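Local coordinates for NAD-dependent epimerase/dehydratase (Bacteroides thetaiotaomicron, PDB 3DHN), which probably binds NAD(P) through a Rossmann-type domain and may act as an oxidoreductase, its substrate and reaction being unestablished, at residues 5-10 and 29-34; 14-19 and 192-197; 25-30 and 201-206; 68-73 and 104-109. All blocks are in the same frame, centred on the assembly; numbering follows the deposited sequence.

Contact 1 of 4, residues 5-10 and 29-34; sequences KKIVLI and FEVTAV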
loop_
_atom_site.group_PDB
_atom_site.type_symbol
_atom_site.label_atom_id
_atom_site.label_comp_id
_atom_site.label_asym_id
_atom_site.label_seq_id
_atom_site.Cartn_x
_atom_site.Cartn_y
_atom_site.Cartn_z
ATOM N N LYS A 5 8.211 13.225 -9.500
ATOM C CA LYS A 5 9.588 12.793 -9.710
ATOM C C LYS A 5 10.234 12.269 -8.431
ATOM O O LYS A 5 10.835 11.195 -8.427
ATOM C CB LYS A 5 10.427 13.943 -10.279
ATOM C CG LYS A 5 10.044 14.352 -11.700
ATOM C CD LYS A 5 10.838 15.582 -12.168
ATOM C CE LYS A 5 12.337 15.295 -12.237
ATOM N NZ LYS A 5 13.118 16.517 -12.594
ATOM N N LYS A 6 10.113 13.026 -7.342
ATOM C CA LYS A 6 10.693 12.619 -6.068
ATOM C C LYS A 6 9.651 12.030 -5.127
ATOM O O LYS A 6 8.612 12.643 -4.875
ATOM C CB LYS A 6 11.375 13.808 -5.390
ATOM C CG LYS A 6 12.823 14.030 -5.813
ATOM C CD LYS A 6 13.489 15.062 -4.905
ATOM C CE LYS A 6 13.466 14.606 -3.446
ATOM N NZ LYS A 6 13.900 15.681 -2.506
ATOM N N ILE A 7 9.942 10.845 -4.600
ATOM C CA ILE A 7 9.022 10.164 -3.699
ATOM C C ILE A 7 9.713 9.507 -2.512
ATOM O O ILE A 7 10.920 9.234 -2.537
ATOM C CB ILE A 7 8.225 9.049 -4.438
ATOM C CG1 ILE A 7 9.146 7.869 -4.764
ATOM C CG2 ILE A 7 7.634 9.590 -5.731
ATOM C CD1 ILE A 7 8.442 6.704 -5.450
ATOM N N VAL A 8 8.927 9.262 -1.470
ATOM C CA VAL A 8 9.407 8.596 -0.272
ATOM C C VAL A 8 8.614 7.298 -0.150
ATOM O O VAL A 8 7.391 7.295 -0.311
ATOM C CB VAL A 8 9.142 9.425 0.989
ATOM C CG1 VAL A 8 9.761 8.731 2.194
ATOM C CG2 VAL A 8 9.698 10.828 0.820
ATOM N N LEU A 9 9.310 6.200 0.126
ATOM C CA LEU A 9 8.663 4.903 0.278
ATOM C C LEU A 9 8.883 4.461 1.720
ATOM O O LEU A 9 10.004 4.119 2.109
ATOM C CB LEU A 9 9.288 3.886 -0.679
ATOM C CG LEU A 9 8.433 2.780 -1.315
ATOM C CD1 LEU A 9 9.377 1.703 -1.833
ATOM C CD2 LEU A 9 7.447 2.184 -0.328
ATOM N N ILE A 10 7.825 4.491 2.519
ATOM C CA ILE A 10 7.918 4.087 3.919
ATOM C C ILE A 10 7.657 2.586 4.071
ATOM O O ILE A 10 6.610 2.072 3.652
ATOM C CB ILE A 10 6.924 4.884 4.787
ATOM C CG1 ILE A 10 7.303 6.373 4.762
ATOM C CG2 ILE A 10 6.932 4.357 6.216
ATOM C CD1 ILE A 10 6.339 7.276 5.500
ATOM N N PHE A 29 12.129 6.993 -11.145
ATOM C CA PHE A 29 11.831 7.808 -9.979
ATOM C C PHE A 29 12.999 7.920 -9.017
ATOM O O PHE A 29 13.795 6.987 -8.872
ATOM C CB PHE A 29 10.622 7.235 -9.234
ATOM C CG PHE A 29 9.319 7.441 -9.948
ATOM C CD1 PHE A 29 8.615 8.633 -9.811
ATOM C CD2 PHE A 29 8.818 6.462 -10.790
ATOM C CE1 PHE A 29 7.429 8.849 -10.510
ATOM C CE2 PHE A 29 7.632 6.666 -11.496
ATOM C CZ PHE A 29 6.937 7.861 -11.354
ATOM N N GLU A 30 13.100 9.072 -8.364
ATOM C CA GLU A 30 14.146 9.301 -7.371
ATOM C C GLU A 30 13.477 8.899 -6.061
ATOM O O GLU A 30 12.486 9.501 -5.643
ATOM C CB GLU A 30 14.554 10.773 -7.379
ATOM C CG GLU A 30 14.861 11.264 -8.791
ATOM C CD GLU A 30 16.102 12.126 -8.866
ATOM O OE1 GLU A 30 16.004 13.342 -8.598
ATOM O OE2 GLU A 30 17.179 11.578 -9.190
ATOM N N VAL A 31 14.015 7.875 -5.412
ATOM C CA VAL A 31 13.383 7.355 -4.212
ATOM C C VAL A 31 14.150 7.413 -2.906
ATOM O O VAL A 31 15.354 7.152 -2.863
ATOM C CB VAL A 31 12.972 5.865 -4.438
ATOM C CG1 VAL A 31 12.089 5.370 -3.297
ATOM C CG2 VAL A 31 12.274 5.707 -5.777
ATOM N N THR A 32 13.438 7.758 -1.836
ATOM C CA THR A 32 14.010 7.768 -0.503
ATOM C C THR A 32 13.293 6.631 0.223
ATOM O O THR A 32 12.116 6.746 0.586
ATOM C CB THR A 32 13.756 9.086 0.248
ATOM O OG1 THR A 32 14.419 10.157 -0.433
ATOM C CG2 THR A 32 14.297 8.996 1.667
ATOM N N ALA A 33 13.999 5.519 0.405
ATOM C CA ALA A 33 13.433 4.357 1.075
ATOM C C ALA A 33 13.690 4.431 2.567
ATOM O O ALA A 33 14.818 4.658 2.997
ATOM C CB ALA A 33 14.036 3.077 0.501
ATOM N N VAL A 34 12.638 4.238 3.355
ATOM C CA VAL A 34 12.758 4.278 4.806
ATOM C C VAL A 34 12.502 2.879 5.351
ATOM O O VAL A 34 11.425 2.310 5.145
ATOM C CB VAL A 34 11.744 5.258 5.425
ATOM C CG1 VAL A 34 12.079 5.493 6.884
ATOM C CG2 VAL A 34 11.750 6.571 4.655
HETATM O O HOH W 1 13.238 11.042 -2.816
#
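Ile-7 and Val-31 sit at the centre, side by side and pointing the same way toward helices 14-25 and 194-206. Ile-7 holds CG1 in the crowded position between backbone N and carbonyl carbon (chi1 72°), which brings CG1 to 3.9 Å from Val-31 CG2. The other branch of Val-31, CG1, lies 4.1 Å from Leu-9 CB, so one valine fills in alongside two residues of strand 6-10. An alanine here would lose both methyl branches and would probably loosen the packing against Ile-7 CG1, Leu-9 CB and Leu-25 of helix 14-25. On the other face Val-8 and Val-34 cross obliquely, CG1 of the first 3.8 Å from CG2 of the second.

Between these faces the backbones pair in parallel register. Thr-32 uses both its peptide groups: its N donates to Ile-7 O, and its O takes a bond of 2.9 Å from Leu-9 N, which stands above the carbonyl plane rather than on a lone pair. Val-34 N reaches Leu-9 O nearly along the C=O axis. A water donates to Ile-7 O and hydrogen-bonds Thr-32 OG1 at 2.8 Å. Farther out, Lys-5 O accepts from Glu-30 N at 3.1 Å while also meeting the edge of the Phe-29 ring at CD1. The two strands flank helix 14-25 in the chain and form the first beta-alpha-beta unit of a Rossmann-type nucleotide-binding fold.

Contact 2 of 4, residues 14-19 and 192-197; sequences GFVGSA and ISVEDY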
loop_
_atom_site.group_PDB
_atom_site.type_symbol
_atom_site.label_atom_id
_atom_site.label_comp_id
_atom_site.label_asym_id
_atom_site.label_seq_id
_atom_site.Cartn_x
_atom_site.Cartn_y
_atom_site.Cartn_z
ATOM N N GLY A 14 10.363 -6.253 2.939
ATOM C CA GLY A 14 9.391 -7.322 2.797
ATOM C C GLY A 14 9.091 -7.579 1.326
ATOM O O GLY A 14 9.631 -6.904 0.448
ATOM N N PHE A 15 8.240 -8.557 1.037
ATOM C CA PHE A 15 7.906 -8.839 -0.352
ATOM C C PHE A 15 7.325 -7.594 -1.051
ATOM O O PHE A 15 7.807 -7.178 -2.109
ATOM C CB PHE A 15 6.892 -9.990 -0.445
ATOM C CG PHE A 15 7.449 -11.339 -0.069
ATOM C CD1 PHE A 15 8.722 -11.726 -0.489
ATOM C CD2 PHE A 15 6.685 -12.239 0.673
ATOM C CE1 PHE A 15 9.228 -12.987 -0.174
ATOM C CE2 PHE A 15 7.178 -13.506 0.993
ATOM C CZ PHE A 15 8.452 -13.880 0.566
ATOM N N VAL A 16 6.307 -6.986 -0.446
ATOM C CA VAL A 16 5.659 -5.822 -1.057
ATOM C C VAL A 16 6.517 -4.554 -1.116
ATOM O O VAL A 16 6.623 -3.929 -2.170
ATOM C CB VAL A 16 4.315 -5.508 -0.360
ATOM C CG1 VAL A 16 3.603 -4.374 -1.074
ATOM C CG2 VAL A 16 3.434 -6.744 -0.363
ATOM N N GLY A 17 7.121 -4.181 0.008
ATOM C CA GLY A 17 7.964 -2.993 0.049
ATOM C C GLY A 17 9.127 -3.060 -0.928
ATOM O O GLY A 17 9.476 -2.060 -1.571
ATOM N N SER A 18 9.726 -4.241 -1.047
ATOM C CA SER A 18 10.847 -4.441 -1.955
ATOM C C SER A 18 10.373 -4.388 -3.404
ATOM O O SER A 18 11.038 -3.804 -4.256
ATOM C CB SER A 18 11.523 -5.791 -1.681
ATOM O OG SER A 18 11.945 -5.868 -0.326
ATOM N N ALA A 19 9.222 -4.996 -3.682
ATOM C CA ALA A 19 8.670 -4.992 -5.036
ATOM C C ALA A 19 8.371 -3.561 -5.506
ATOM O O ALA A 19 8.554 -3.239 -6.684
ATOM C CB ALA A 19 7.394 -5.832 -5.087
ATOM N N ILE A 192 -3.358 -12.268 -6.736
ATOM C CA ILE A 192 -2.531 -11.369 -7.520
ATOM C C ILE A 192 -1.074 -11.564 -7.097
ATOM O O ILE A 192 -0.793 -11.939 -5.953
ATOM C CB ILE A 192 -2.922 -9.881 -7.282
ATOM C CG1 ILE A 192 -2.255 -8.985 -8.333
ATOM C CG2 ILE A 192 -2.528 -9.448 -5.875
ATOM C CD1 ILE A 192 -2.778 -9.240 -9.757
ATOM N N SER A 193 -0.147 -11.315 -8.013
ATOM C CA SER A 193 1.263 -11.444 -7.671
ATOM C C SER A 193 1.721 -10.138 -7.039
ATOM O O SER A 193 1.149 -9.074 -7.298
ATOM C CB SER A 193 2.118 -11.711 -8.910
ATOM O OG SER A 193 2.245 -10.547 -9.707
ATOM N N VAL A 194 2.751 -10.229 -6.204
ATOM C CA VAL A 194 3.321 -9.064 -5.547
ATOM C C VAL A 194 3.896 -8.133 -6.612
ATOM O O VAL A 194 3.780 -6.914 -6.515
ATOM C CB VAL A 194 4.451 -9.473 -4.578
ATOM C CG1 VAL A 194 5.243 -8.255 -4.162
ATOM C CG2 VAL A 194 3.861 -10.145 -3.350
ATOM N N GLU A 195 4.504 -8.716 -7.638
ATOM C CA GLU A 195 5.092 -7.927 -8.712
ATOM C C GLU A 195 4.030 -7.152 -9.510
ATOM O O GLU A 195 4.221 -5.973 -9.823
ATOM C CB GLU A 195 5.900 -8.833 -9.648
ATOM C CG GLU A 195 7.148 -9.463 -9.017
ATOM C CD GLU A 195 6.827 -10.505 -7.956
ATOM O OE1 GLU A 195 5.737 -11.111 -8.021
ATOM O OE2 GLU A 195 7.680 -10.735 -7.068
ATOM N N ASP A 196 2.912 -7.800 -9.834
ATOM C CA ASP A 196 1.859 -7.100 -10.582
ATOM C C ASP A 196 1.171 -6.037 -9.735
ATOM O O ASP A 196 0.730 -5.005 -10.262
ATOM C CB ASP A 196 0.824 -8.078 -11.153
ATOM C CG ASP A 196 1.188 -8.559 -12.553
ATOM O OD1 ASP A 196 1.754 -7.752 -13.326
ATOM O OD2 ASP A 196 0.899 -9.734 -12.892
ATOM N N TYR A 197 1.081 -6.278 -8.426
ATOM C CA TYR A 197 0.477 -5.301 -7.523
ATOM C C TYR A 197 1.354 -4.045 -7.484
ATOM O O TYR A 197 0.851 -2.916 -7.451
ATOM C CB TYR A 197 0.326 -5.892 -6.112
ATOM C CG TYR A 197 -0.096 -4.887 -5.064
ATOM C CD1 TYR A 197 0.839 -4.052 -4.444
ATOM C CD2 TYR A 197 -1.440 -4.751 -4.710
ATOM C CE1 TYR A 197 0.439 -3.102 -3.493
ATOM C CE2 TYR A 197 -1.852 -3.815 -3.770
ATOM C CZ TYR A 197 -0.910 -2.994 -3.159
ATOM O OH TYR A 197 -1.322 -2.083 -2.206
#
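Val-194 carries the contact, mostly through CG1. Anti to its backbone N (chi1 167°), that methyl presses on Ala-19 CB at 3.4 Å, tighter than normal van der Waals contact, and lies 3.5 Å from Phe-15 O. Only the small side chain of Ala-19 points at the partner helix on this side, so the backbones come close. Of the Phe-15 side chain just CB takes part, 4.2 Å from Val-194 CG2, the ring leading away. Val-16 and Tyr-197 cross obliquely, with Val-16 CG1 close to Tyr-197 CE1.

A second layer fixes these groups. Phe-15 O also accepts from Ala-19 N, and Ser-18 bonds to Gly-14 O twice, through N and through OG, the latter on a lone pair at 2.7 Å. Ser-193 is the N-cap of helix 194-206: its OG accepts from Asp-196 N at 2.8 Å. Tyr-197 is held by a bond from OH to Phe-160 O, and its ring stacks with that phenylalanine. Gly-14 and Gly-17 belong to the GxxGxxG sequence that links the first strand to the first helix of Rossmann-type domains, consistent with a dinucleotide site at this end of helix 14-25.

Contact 3 of 4, residues 25-30 and 201-206; sequences LNRGFE and MIDELE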
loop_
_atom_site.group_PDB
_atom_site.type_symbol
_atom_site.label_atom_id
_atom_site.label_comp_id
_atom_site.label_asym_id
_atom_site.label_seq_id
_atom_site.Cartn_x
_atom_site.Cartn_y
_atom_site.Cartn_z
ATOM N N LEU A 25 12.254 2.486 -9.063
ATOM C CA LEU A 25 13.571 2.869 -9.562
ATOM C C LEU A 25 13.686 2.526 -11.045
ATOM O O LEU A 25 14.210 3.315 -11.832
ATOM C CB LEU A 25 14.672 2.156 -8.772
ATOM C CG LEU A 25 14.782 2.548 -7.295
ATOM C CD1 LEU A 25 15.656 1.542 -6.563
ATOM C CD2 LEU A 25 15.360 3.964 -7.177
ATOM N N ASN A 26 13.180 1.355 -11.422
ATOM C CA ASN A 26 13.229 0.908 -12.811
ATOM C C ASN A 26 12.478 1.841 -13.758
ATOM O O ASN A 26 12.682 1.804 -14.973
ATOM C CB ASN A 26 12.634 -0.503 -12.946
ATOM C CG ASN A 26 13.554 -1.590 -12.413
ATOM O OD1 ASN A 26 13.216 -2.775 -12.450
ATOM N ND2 ASN A 26 14.722 -1.198 -11.919
ATOM N N ARG A 27 11.607 2.674 -13.204
ATOM C CA ARG A 27 10.825 3.574 -14.039
ATOM C C ARG A 27 11.218 5.045 -13.954
ATOM O O ARG A 27 10.446 5.935 -14.322
ATOM C CB ARG A 27 9.332 3.355 -13.763
ATOM C CG ARG A 27 8.848 2.011 -14.312
ATOM C CD ARG A 27 7.479 1.585 -13.793
ATOM N NE ARG A 27 6.382 2.385 -14.335
ATOM C CZ ARG A 27 5.094 2.093 -14.166
ATOM N NH1 ARG A 27 4.736 1.019 -13.471
ATOM N NH2 ARG A 27 4.159 2.873 -14.696
ATOM N N GLY A 28 12.426 5.283 -13.457
ATOM C CA GLY A 28 12.957 6.631 -13.401
ATOM C C GLY A 28 12.676 7.534 -12.225
ATOM O O GLY A 28 12.970 8.725 -12.296
ATOM N N PHE A 29 12.129 6.993 -11.145
ATOM C CA PHE A 29 11.831 7.808 -9.979
ATOM C C PHE A 29 12.999 7.920 -9.017
ATOM O O PHE A 29 13.795 6.987 -8.872
ATOM C CB PHE A 29 10.622 7.235 -9.234
ATOM C CG PHE A 29 9.319 7.441 -9.948
ATOM C CD1 PHE A 29 8.615 8.633 -9.811
ATOM C CD2 PHE A 29 8.818 6.462 -10.790
ATOM C CE1 PHE A 29 7.429 8.849 -10.510
ATOM C CE2 PHE A 29 7.632 6.666 -11.496
ATOM C CZ PHE A 29 6.937 7.861 -11.354
ATOM N N GLU A 30 13.100 9.072 -8.364
ATOM C CA GLU A 30 14.146 9.301 -7.371
ATOM C C GLU A 30 13.477 8.899 -6.061
ATOM O O GLU A 30 12.486 9.501 -5.643
ATOM C CB GLU A 30 14.554 10.773 -7.379
ATOM C CG GLU A 30 14.861 11.264 -8.791
ATOM C CD GLU A 30 16.102 12.126 -8.866
ATOM O OE1 GLU A 30 16.004 13.342 -8.598
ATOM O OE2 GLU A 30 17.179 11.578 -9.190
HETATM N N MSE A 201 0.561 -0.086 -8.648
HETATM C CA MSE A 201 0.740 1.018 -7.708
HETATM C C MSE A 201 1.575 2.144 -8.323
HETATM O O MSE A 201 1.247 3.318 -8.166
HETATM C CB MSE A 201 1.412 0.524 -6.422
HETATM C CG MSE A 201 1.655 1.610 -5.387
HETATM SE SE MSE A 201 0.026 2.345 -4.606
HETATM C CE MSE A 201 0.160 1.550 -2.834
ATOM N N ILE A 202 2.662 1.800 -9.006
ATOM C CA ILE A 202 3.482 2.840 -9.626
ATOM C C ILE A 202 2.758 3.468 -10.823
ATOM O O ILE A 202 2.992 4.626 -11.153
ATOM C CB ILE A 202 4.874 2.310 -10.035
ATOM C CG1 ILE A 202 5.595 1.766 -8.797
ATOM C CG2 ILE A 202 5.732 3.459 -10.609
ATOM C CD1 ILE A 202 5.595 2.738 -7.609
ATOM N N ASP A 203 1.873 2.707 -11.465
ATOM C CA ASP A 203 1.075 3.238 -12.578
ATOM C C ASP A 203 0.161 4.354 -12.036
ATOM O O ASP A 203 -0.020 5.391 -12.684
ATOM C CB ASP A 203 0.189 2.149 -13.188
ATOM C CG ASP A 203 0.916 1.299 -14.208
ATOM O OD1 ASP A 203 2.129 1.524 -14.431
ATOM O OD2 ASP A 203 0.267 0.405 -14.788
ATOM N N GLU A 204 -0.420 4.123 -10.852
ATOM C CA GLU A 204 -1.312 5.098 -10.216
ATOM C C GLU A 204 -0.519 6.332 -9.790
ATOM O O GLU A 204 -1.015 7.455 -9.825
ATOM C CB GLU A 204 -2.012 4.462 -9.004
ATOM C CG GLU A 204 -2.964 5.382 -8.235
ATOM C CD GLU A 204 -4.032 6.032 -9.110
ATOM O OE1 GLU A 204 -4.482 5.403 -10.089
ATOM O OE2 GLU A 204 -4.439 7.174 -8.808
ATOM N N LEU A 205 0.725 6.108 -9.392
ATOM C CA LEU A 205 1.613 7.185 -8.983
ATOM C C LEU A 205 2.005 8.041 -10.191
ATOM O O LEU A 205 1.948 9.271 -10.146
ATOM C CB LEU A 205 2.873 6.598 -8.358
ATOM C CG LEU A 205 4.027 7.573 -8.096
ATOM C CD1 LEU A 205 3.735 8.399 -6.851
ATOM C CD2 LEU A 205 5.315 6.791 -7.930
ATOM N N GLU A 206 2.399 7.380 -11.275
ATOM C CA GLU A 206 2.827 8.066 -12.488
ATOM C C GLU A 206 1.685 8.724 -13.277
ATOM O O GLU A 206 1.837 9.839 -13.772
ATOM C CB GLU A 206 3.594 7.085 -13.379
ATOM C CG GLU A 206 4.235 7.702 -14.612
ATOM C CD GLU A 206 5.048 6.687 -15.405
ATOM O OE1 GLU A 206 6.183 6.362 -14.992
ATOM O OE2 GLU A 206 4.543 6.204 -16.439
#
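A Schellman motif closes helix 14-25, with Gly-28 at positive phi as its C-prime residue, and the turn it makes delivers two side chains to helix 194-206: Arg-27 just before the glycine and Phe-29 just after.

Arg-27 runs past Ile-202 in the opposite direction, its chain bent at chi3 (71°), so that the guanidinium lays one face over Ile-202 CG2 and brings NH1 to 3.7 Å from Ile-202 CB. At its edge both terminal nitrogens turn to one oxygen of Asp-203. Asp-203 OD1 takes a very short bond of 2.5 Å from Arg-27 NH2, nearly along the C-O axis and close to the guanidinium plane, and a weak one from NH1. The carboxylate is turned 76° from the guanidinium, a fork on one oxygen rather than a bidentate bridge. Glu-206 OE2 adds a long salt bridge to Arg-27 NH2 at 3.8 Å. NH1 also serves Glu-23 and the carbonyl of Ala-199; with Asp-203, Glu-206 and Glu-23 all near, the positive charge is probably stabilised. An alanine here would strip out that hub and would probably leave Asp-203, Glu-206 and Glu-23 less well balanced in charge.

Phe-29 goes inward. Leu-205 CD2 stands over one face of its ring, 4.0 Å from the centroid, a CH-pi contact, while CE2 meets Ile-202 CG2 at 3.8 Å. Apolar packing inside and a salt-bridge network outside join the capped end of helix 14-25 and the loop after it to helix 194-206, on one side of the Rossmann sheet.

Contact 4 of 4, residues 68-73 and 104-109; sequences ADAVIS and VNRFLM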
loop_
_atom_site.group_PDB
_atom_site.type_symbol
_atom_site.label_atom_id
_atom_site.label_comp_id
_atom_site.label_asym_id
_atom_site.label_seq_id
_atom_site.Cartn_x
_atom_site.Cartn_y
_atom_site.Cartn_z
ATOM N N ALA A 68 9.103 15.998 -0.799
ATOM C CA ALA A 68 8.662 14.960 -1.714
ATOM C C ALA A 68 7.425 15.368 -2.510
ATOM O O ALA A 68 6.588 16.143 -2.038
ATOM C CB ALA A 68 8.386 13.677 -0.939
ATOM N N ASP A 69 7.330 14.843 -3.729
ATOM C CA ASP A 69 6.197 15.106 -4.608
ATOM C C ASP A 69 5.025 14.216 -4.167
ATOM O O ASP A 69 3.860 14.582 -4.317
ATOM C CB ASP A 69 6.575 14.793 -6.065
ATOM C CG ASP A 69 7.678 15.715 -6.605
ATOM O OD1 ASP A 69 8.180 15.456 -7.721
ATOM O OD2 ASP A 69 8.038 16.702 -5.922
ATOM N N ALA A 70 5.346 13.044 -3.621
ATOM C CA ALA A 70 4.342 12.093 -3.140
ATOM C C ALA A 70 4.979 11.080 -2.197
ATOM O O ALA A 70 6.203 10.871 -2.211
ATOM C CB ALA A 70 3.687 11.362 -4.317
ATOM N N VAL A 71 4.143 10.455 -1.375
ATOM C CA VAL A 71 4.603 9.455 -0.421
ATOM C C VAL A 71 3.771 8.182 -0.537
ATOM O O VAL A 71 2.546 8.237 -0.629
ATOM C CB VAL A 71 4.491 9.965 1.038
ATOM C CG1 VAL A 71 4.740 8.817 2.026
ATOM C CG2 VAL A 71 5.494 11.084 1.280
ATOM N N ILE A 72 4.450 7.039 -0.547
ATOM C CA ILE A 72 3.796 5.742 -0.601
ATOM C C ILE A 72 4.209 5.027 0.678
ATOM O O ILE A 72 5.395 4.990 1.016
ATOM C CB ILE A 72 4.282 4.882 -1.789
ATOM C CG1 ILE A 72 3.967 5.571 -3.115
ATOM C CG2 ILE A 72 3.630 3.497 -1.726
ATOM C CD1 ILE A 72 4.598 4.876 -4.322
ATOM N N SER A 73 3.239 4.471 1.398
ATOM C CA SER A 73 3.549 3.749 2.622
ATOM C C SER A 73 3.169 2.274 2.532
ATOM O O SER A 73 2.015 1.939 2.239
ATOM C CB SER A 73 2.839 4.378 3.820
ATOM O OG SER A 73 3.062 3.598 4.989
ATOM N N VAL A 104 2.960 17.526 1.742
ATOM C CA VAL A 104 2.763 16.779 0.496
ATOM C C VAL A 104 1.264 16.611 0.235
ATOM O O VAL A 104 0.470 16.423 1.161
ATOM C CB VAL A 104 3.454 15.394 0.536
ATOM C CG1 VAL A 104 4.732 15.463 1.380
ATOM C CG2 VAL A 104 2.508 14.348 1.041
ATOM N N ASN A 105 0.885 16.684 -1.035
ATOM C CA ASN A 105 -0.515 16.597 -1.426
ATOM C C ASN A 105 -1.009 15.239 -1.930
ATOM O O ASN A 105 -2.206 15.075 -2.172
ATOM C CB ASN A 105 -0.800 17.656 -2.495
ATOM C CG ASN A 105 -0.387 19.059 -2.059
ATOM O OD1 ASN A 105 -0.840 19.564 -1.029
ATOM N ND2 ASN A 105 0.476 19.693 -2.848
ATOM N N ARG A 106 -0.103 14.277 -2.081
ATOM C CA ARG A 106 -0.463 12.950 -2.583
ATOM C C ARG A 106 0.112 11.827 -1.715
ATOM O O ARG A 106 1.326 11.734 -1.524
ATOM C CB ARG A 106 0.049 12.806 -4.014
ATOM C CG ARG A 106 -0.282 11.495 -4.691
ATOM C CD ARG A 106 -1.590 11.555 -5.468
ATOM N NE ARG A 106 -1.659 10.455 -6.427
ATOM C CZ ARG A 106 -2.784 9.898 -6.863
ATOM N NH1 ARG A 106 -3.965 10.334 -6.438
ATOM N NH2 ARG A 106 -2.721 8.878 -7.710
ATOM N N PHE A 107 -0.766 10.965 -1.210
ATOM C CA PHE A 107 -0.363 9.857 -0.345
ATOM C C PHE A 107 -1.016 8.556 -0.804
ATOM O O PHE A 107 -2.239 8.486 -0.917
ATOM C CB PHE A 107 -0.781 10.183 1.100
ATOM C CG PHE A 107 -0.561 9.064 2.088
ATOM C CD1 PHE A 107 0.721 8.620 2.391
ATOM C CD2 PHE A 107 -1.640 8.494 2.762
ATOM C CE1 PHE A 107 0.925 7.628 3.349
ATOM C CE2 PHE A 107 -1.445 7.501 3.722
ATOM C CZ PHE A 107 -0.164 7.071 4.016
ATOM N N LEU A 108 -0.201 7.541 -1.089
ATOM C CA LEU A 108 -0.712 6.232 -1.518
ATOM C C LEU A 108 -0.362 5.199 -0.450
ATOM O O LEU A 108 0.774 5.137 0.023
ATOM C CB LEU A 108 -0.105 5.821 -2.860
ATOM C CG LEU A 108 -0.367 6.762 -4.044
ATOM C CD1 LEU A 108 0.806 7.735 -4.194
ATOM C CD2 LEU A 108 -0.533 5.951 -5.315
HETATM N N MSE A 109 -1.338 4.384 -0.071
HETATM C CA MSE A 109 -1.124 3.396 0.979
HETATM C C MSE A 109 -1.434 1.961 0.568
HETATM O O MSE A 109 -2.411 1.696 -0.126
HETATM C CB MSE A 109 -1.989 3.773 2.189
HETATM C CG MSE A 109 -1.776 2.935 3.449
HETATM SE SE MSE A 109 -2.965 3.471 4.914
HETATM C CE MSE A 109 -2.628 2.017 6.148
#
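Phe-107 and Val-71 project from the same face of the sheet and cross obliquely, Val-71 CG1 coming 4.0 Å from Phe-107 CD1. With CG anti to its backbone N (chi1 174°), the phenylalanine leans across the neighbouring strand, so that CD1 also lies 3.5 Å from Val-71 O and CE1 reaches 3.8 Å from Ser-73 CB. Helix 87-101 covers this side, Val-99 meeting Val-71 and Ile-96 meeting Phe-107. That helix links the two strands, making a beta-alpha-beta crossover within the parallel part of the Rossmann-type sheet.

On the reverse face Ile-72 and Leu-108 also cross obliquely. Ile-72 CG1 and Leu-108 CG both lie beside their backbone N, which sets Ile-72 CG1 4.0 Å from Leu-108 CD1. Helix 194-206 packs here, through Ile-202 and the selenomethionine Met-201. Between the faces Val-71 uses both peptide groups: its N donates to Arg-106 O in the carbonyl plane at 3.1 Å, and its O receives Leu-108 N at 2.9 Å, nearly along the C=O axis. Ser-73 N bonds Leu-108 O. Ala-70 CB rests 3.9 Å from Arg-106 CB; the arginine then bends at chi2 (92°) and leads away to salt bridges with Glu-204 and Asp-156.

Contacts 1 and 4 are the buried ones, parallel strand pairs of one sheet held by backbone hydrogen bonds, with apolar side chains on both faces. They meet where strands 6-10 and 70-73 lie side by side; Asp-69 receives Lys-5 N and bonds to Lys-6 there. Contacts 2 and 3 are only partly buried and depend mainly on side chains: both set helix 194-206 against the ends of helix 14-25, the first by apolar contacts near its start, the second by charge and a ring just past its end. Phe-29 and Glu-30 belong to both contacts 1 and 3. Helix 194-206 also ties contact 3 to contact 4, by charge as well as by apolar packing.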